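Local coordinates for Non-heme chloroperoxidase CPO-A1 (Streptomyces aureofaciens, PDB 1A8Q), which may act as a cofactor-free chlorinating enzyme in the biosynthesis of 7-chlorotetracycline and is also able to brominate, at residues A[28-31]-A[32-36]; A[248-251]-A[252-256]. All blocks are in the same frame, centred on the assembly; numbering follows the deposited sequence.

Contact 1: residues A[28-31]-A[32-36]; sequences WPLN and GDAWQ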
loop_
_atom_site.group_PDB
_atom_site.type_symbol
_atom_site.label_atom_id
_atom_site.label_comp_id
_atom_site.label_asym_id
_atom_site.label_seq_id
_atom_site.Cartn_x
_atom_site.Cartn_y
_atom_site.Cartn_z
ATOM N N TRP A 28 -0.350 -5.266 -2.384
ATOM C CA TRP A 28 -0.334 -6.525 -3.141
ATOM C C TRP A 28 -1.689 -7.149 -3.030
ATOM O O TRP A 28 -2.308 -7.158 -1.949
ATOM C CB TRP A 28 0.700 -7.390 -2.393
ATOM C CG TRP A 28 0.938 -8.825 -2.789
ATOM C CD1 TRP A 28 1.868 -9.282 -3.647
ATOM C CD2 TRP A 28 0.259 -9.980 -2.268
ATOM N NE1 TRP A 28 1.825 -10.653 -3.733
ATOM C CE2 TRP A 28 0.847 -11.097 -2.888
ATOM C CE3 TRP A 28 -0.765 -10.196 -1.348
ATOM C CZ2 TRP A 28 0.454 -12.415 -2.627
ATOM C CZ3 TRP A 28 -1.171 -11.497 -1.081
ATOM C CH2 TRP A 28 -0.551 -12.588 -1.733
ATOM N N PRO A 29 -2.155 -7.873 -4.069
ATOM C CA PRO A 29 -1.550 -7.954 -5.391
ATOM C C PRO A 29 -2.282 -7.101 -6.422
ATOM O O PRO A 29 -2.652 -7.554 -7.529
ATOM C CB PRO A 29 -1.889 -9.438 -5.681
ATOM C CG PRO A 29 -3.259 -9.637 -5.103
ATOM C CD PRO A 29 -3.376 -8.691 -3.931
ATOM N N LEU A 30 -2.565 -5.860 -6.047
ATOM C CA LEU A 30 -3.478 -5.021 -6.839
ATOM C C LEU A 30 -2.743 -4.051 -7.703
ATOM O O LEU A 30 -1.683 -4.364 -8.249
ATOM C CB LEU A 30 -4.415 -4.346 -5.804
ATOM C CG LEU A 30 -5.079 -5.291 -4.811
ATOM C CD1 LEU A 30 -5.968 -4.461 -3.867
ATOM C CD2 LEU A 30 -5.913 -6.365 -5.508
ATOM N N ASN A 31 -3.349 -2.872 -7.937
ATOM C CA ASN A 31 -2.737 -1.898 -8.801
ATOM C C ASN A 31 -3.426 -0.547 -8.524
ATOM O O ASN A 31 -4.174 -0.540 -7.551
ATOM C CB ASN A 31 -2.777 -2.285 -10.286
ATOM C CG ASN A 31 -4.178 -2.517 -10.814
ATOM O OD1 ASN A 31 -4.989 -1.586 -10.801
ATOM N ND2 ASN A 31 -4.521 -3.703 -11.350
ATOM N N GLY A 32 -3.119 0.488 -9.260
ATOM C CA GLY A 32 -3.673 1.806 -8.965
ATOM C C GLY A 32 -5.179 1.884 -9.051
ATOM O O GLY A 32 -5.782 2.792 -8.435
ATOM N N ASP A 33 -5.856 0.915 -9.704
ATOM C CA ASP A 33 -7.322 0.928 -9.643
ATOM C C ASP A 33 -7.867 0.716 -8.250
ATOM O O ASP A 33 -9.048 0.993 -7.982
ATOM C CB ASP A 33 -7.919 -0.209 -10.503
ATOM C CG ASP A 33 -7.913 0.132 -11.981
ATOM O OD1 ASP A 33 -7.685 1.302 -12.291
ATOM O OD2 ASP A 33 -8.088 -0.796 -12.828
ATOM N N ALA A 34 -7.098 0.227 -7.265
ATOM C CA ALA A 34 -7.475 0.067 -5.886
ATOM C C ALA A 34 -7.655 1.432 -5.202
ATOM O O ALA A 34 -8.081 1.374 -4.048
ATOM C CB ALA A 34 -6.434 -0.704 -5.068
ATOM N N TRP A 35 -7.382 2.511 -5.888
ATOM C CA TRP A 35 -7.497 3.818 -5.255
ATOM C C TRP A 35 -8.510 4.699 -5.976
ATOM O O TRP A 35 -8.557 5.903 -5.680
ATOM C CB TRP A 35 -6.148 4.532 -5.394
ATOM C CG TRP A 35 -5.047 3.940 -4.534
ATOM C CD1 TRP A 35 -3.865 3.451 -4.979
ATOM C CD2 TRP A 35 -4.979 4.002 -3.102
ATOM N NE1 TRP A 35 -3.062 3.118 -3.887
ATOM C CE2 TRP A 35 -3.720 3.448 -2.737
ATOM C CE3 TRP A 35 -5.869 4.338 -2.098
ATOM C CZ2 TRP A 35 -3.353 3.313 -1.388
ATOM C CZ3 TRP A 35 -5.498 4.250 -0.752
ATOM C CH2 TRP A 35 -4.240 3.684 -0.416
ATOM N N GLN A 36 -9.293 4.191 -6.930
ATOM C CA GLN A 36 -10.133 5.159 -7.664
ATOM C C GLN A 36 -11.054 5.943 -6.748
ATOM O O GLN A 36 -11.289 7.111 -7.066
ATOM C CB GLN A 36 -10.951 4.403 -8.726
ATOM C CG GLN A 36 -9.947 3.999 -9.832
ATOM C CD GLN A 36 -10.585 4.019 -11.213
ATOM O OE1 GLN A 36 -11.525 4.782 -11.445
ATOM N NE2 GLN A 36 -10.056 3.193 -12.112
HETATM O O HOH W 1 -6.994 -3.666 -12.798
#

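Contact 2: residues A[248-251]-A[252-256]; sequences EGSS and HGIAM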
loop_
_atom_site.group_PDB
_atom_site.type_symbol
_atom_site.label_atom_id
_atom_site.label_comp_id
_atom_site.label_asym_id
_atom_site.label_seq_id
_atom_site.Cartn_x
_atom_site.Cartn_y
_atom_site.Cartn_z
ATOM N N GLU A 248 -11.894 0.677 14.505
ATOM C CA GLU A 248 -12.460 -0.495 15.167
ATOM C C GLU A 248 -13.307 -1.325 14.215
ATOM O O GLU A 248 -14.183 -0.829 13.527
ATOM C CB GLU A 248 -13.300 -0.040 16.402
ATOM C CG GLU A 248 -12.385 0.553 17.464
ATOM C CD GLU A 248 -13.014 0.650 18.842
ATOM O OE1 GLU A 248 -14.242 0.479 18.980
ATOM O OE2 GLU A 248 -12.239 0.916 19.794
ATOM N N GLY A 249 -13.065 -2.626 14.190
ATOM C CA GLY A 249 -13.793 -3.563 13.356
ATOM C C GLY A 249 -13.425 -3.554 11.882
ATOM O O GLY A 249 -14.124 -4.267 11.124
ATOM N N SER A 250 -12.420 -2.821 11.448
ATOM C CA SER A 250 -12.161 -2.693 10.014
ATOM C C SER A 250 -11.148 -3.735 9.523
ATOM O O SER A 250 -10.229 -4.108 10.232
ATOM C CB SER A 250 -11.639 -1.302 9.659
ATOM O OG SER A 250 -12.761 -0.409 9.718
ATOM N N SER A 251 -11.321 -4.096 8.245
ATOM C CA SER A 251 -10.411 -5.073 7.646
ATOM C C SER A 251 -9.191 -4.445 7.009
ATOM O O SER A 251 -8.836 -3.285 7.131
ATOM C CB SER A 251 -11.231 -5.752 6.528
ATOM O OG SER A 251 -11.448 -4.889 5.414
ATOM N N HIS A 252 -8.469 -5.273 6.241
ATOM C CA HIS A 252 -7.303 -4.861 5.505
ATOM C C HIS A 252 -7.721 -4.056 4.266
ATOM O O HIS A 252 -6.898 -3.332 3.708
ATOM C CB HIS A 252 -6.513 -6.103 5.019
ATOM C CG HIS A 252 -5.160 -5.749 4.458
ATOM N ND1 HIS A 252 -4.248 -5.070 5.245
ATOM C CD2 HIS A 252 -4.534 -5.956 3.294
ATOM C CE1 HIS A 252 -3.157 -4.822 4.560
ATOM N NE2 HIS A 252 -3.264 -5.402 3.375
ATOM N N GLY A 253 -8.980 -4.123 3.848
ATOM C CA GLY A 253 -9.425 -3.470 2.634
ATOM C C GLY A 253 -10.271 -2.209 2.860
ATOM O O GLY A 253 -11.124 -1.899 2.016
ATOM N N ILE A 254 -9.883 -1.393 3.828
ATOM C CA ILE A 254 -10.609 -0.158 4.161
ATOM C C ILE A 254 -10.872 0.752 2.991
ATOM O O ILE A 254 -12.004 1.297 2.888
ATOM C CB ILE A 254 -9.784 0.600 5.240
ATOM C CG1 ILE A 254 -9.885 -0.083 6.609
ATOM C CG2 ILE A 254 -10.210 2.055 5.345
ATOM C CD1 ILE A 254 -8.709 0.346 7.500
ATOM N N ALA A 255 -9.954 0.926 2.025
ATOM C CA ALA A 255 -10.152 1.899 0.962
ATOM C C ALA A 255 -11.240 1.478 -0.034
ATOM O O ALA A 255 -11.708 2.349 -0.782
ATOM C CB ALA A 255 -8.852 2.085 0.177
ATOM N N MET A 256 -11.581 0.186 -0.081
ATOM C CA MET A 256 -12.548 -0.307 -1.056
ATOM C C MET A 256 -13.876 -0.751 -0.492
ATOM O O MET A 256 -14.842 -0.978 -1.238
ATOM C CB MET A 256 -11.883 -1.543 -1.766
ATOM C CG MET A 256 -10.851 -1.079 -2.773
ATOM S SD MET A 256 -9.778 -2.509 -3.241
ATOM C CE MET A 256 -8.779 -2.608 -1.787
#

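Contact 1: residues A[28-31]-A[32-36]
An Asx turn links Asn31 to Asp33 in the loop that runs from strand 21-25 to helix 36-44 of the alpha/beta hydrolase fold; in relatives with this fold, the loop after the corresponding strand commonly contributes to the oxyanion hole. The side-chain oxygen OD1 of Asn31 takes the backbone N-H of Asp33 at 2.9 Å (N-H...O 156°), and the donor lies in the plane of the amide carbonyl. With CG between the backbone N and the carbonyl carbon (chi1 58°), the amide can bring OD1 to the Asp33 N-H. The same bend brings Asn31 OD1 to 3.3 Å from Asp33 CB. A beta turn is superimposed on the Asx turn: Ala34 N donates to Asn31 O at 3.0 Å, approaching from above the carbonyl plane rather than within it. One residue thus grips two successive N-H groups at the start of the 3-10 segment 32-35, one with its side chain and one with its main chain. The N-H of Gly32 is taken elsewhere, by Asp53 OD1.

A water extends the pairing on the polar side. It accepts from Asn31 ND2 at 2.9 Å and donates to Asp33 OD2 at 3.1 Å, so that both ends of the Asn31 amide are tied to Asp33, one directly and one through solvent. The other carboxylate oxygen, Asp33 OD1, forms a salt bridge with Lys14 and also accepts a hydrogen bond from Gln36 NE2, which comes from well above the carboxylate plane.

The apolar part of the turn is small. Leu30, which also touches Phe180 and Phe162, directs a single methyl at Ala34: its CD1 rests 4.0 Å from Ala34 CB.

Contact 2: residues A[248-251]-A[252-256]
His252 of the catalytic triad follows directly on Ser251, and the two residues enter an ST turn in the loop between strand 243-247 and helix 260-272, the usual place of the catalytic histidine in the alpha/beta hydrolase fold. The His252 side chain points away from residues 248-251. With CG anti to the backbone N (chi1 -170°), the ring reaches out to the rest of the triad, where NE2 is hydrogen-bonded to Ser94 OG and ND1 to Asp223 OD2. Phe162 meets this ring edge-to-face.

At Gly253 the turn closes. Its backbone N donates to Ser251 OG at 3.0 Å, with an N-H...O angle of 154°. The hydroxyl oxygen of Ser251 is placed for this by a chi1 of 72°, which sets it between the backbone N and the carbonyl carbon, facing forward along the chain. A serine side chain thereby ties the residue before the histidine to the main chain just after it.

Ile254 folds back over the segment before the turn with the longer of its branches. CG1 lies 3.4 Å from Ser251 O and 3.7 Å from Ser250 CB, while the terminal CD1 continues alongside, 4.0 Å from the same Ser250 CB. The first is a van der Waals approach to a main-chain carbonyl oxygen; the others meet the CB of Ser250, whose OG is hydrogen-bonded to Asp260 OD2. Ile254 itself also packs on Phe264 of helix 260-272.

Ile254 and Ala255 are also the two corners of a beta turn, which leads the chain on toward helix 260-272 and is closed by Met256 N donating to Gly253 O at 3.0 Å.

How the contacts relate
Contacts 1 and 2 illustrate one principle twice: a side-chain oxygen accepts the N-H two residues ahead where a buried loop bends at or near the active site. The centre of contact 1 is about 8 Å from the centre of the chain, that of contact 2 about 13 Å, yet contact 1 has the richer polar chemistry, with an ordered water and a charged residue at its partly exposed edge. Contact 2 has a single hydrogen bond across its segments, supplemented by van der Waals contacts of Ile254, and holds the triad histidine. The loops touch where Leu30 CD1 meets Met256 CE at 4.0 Å and Trp35 CZ3 meets Ala255 CB; Phe162 contacts both Leu30 and His252.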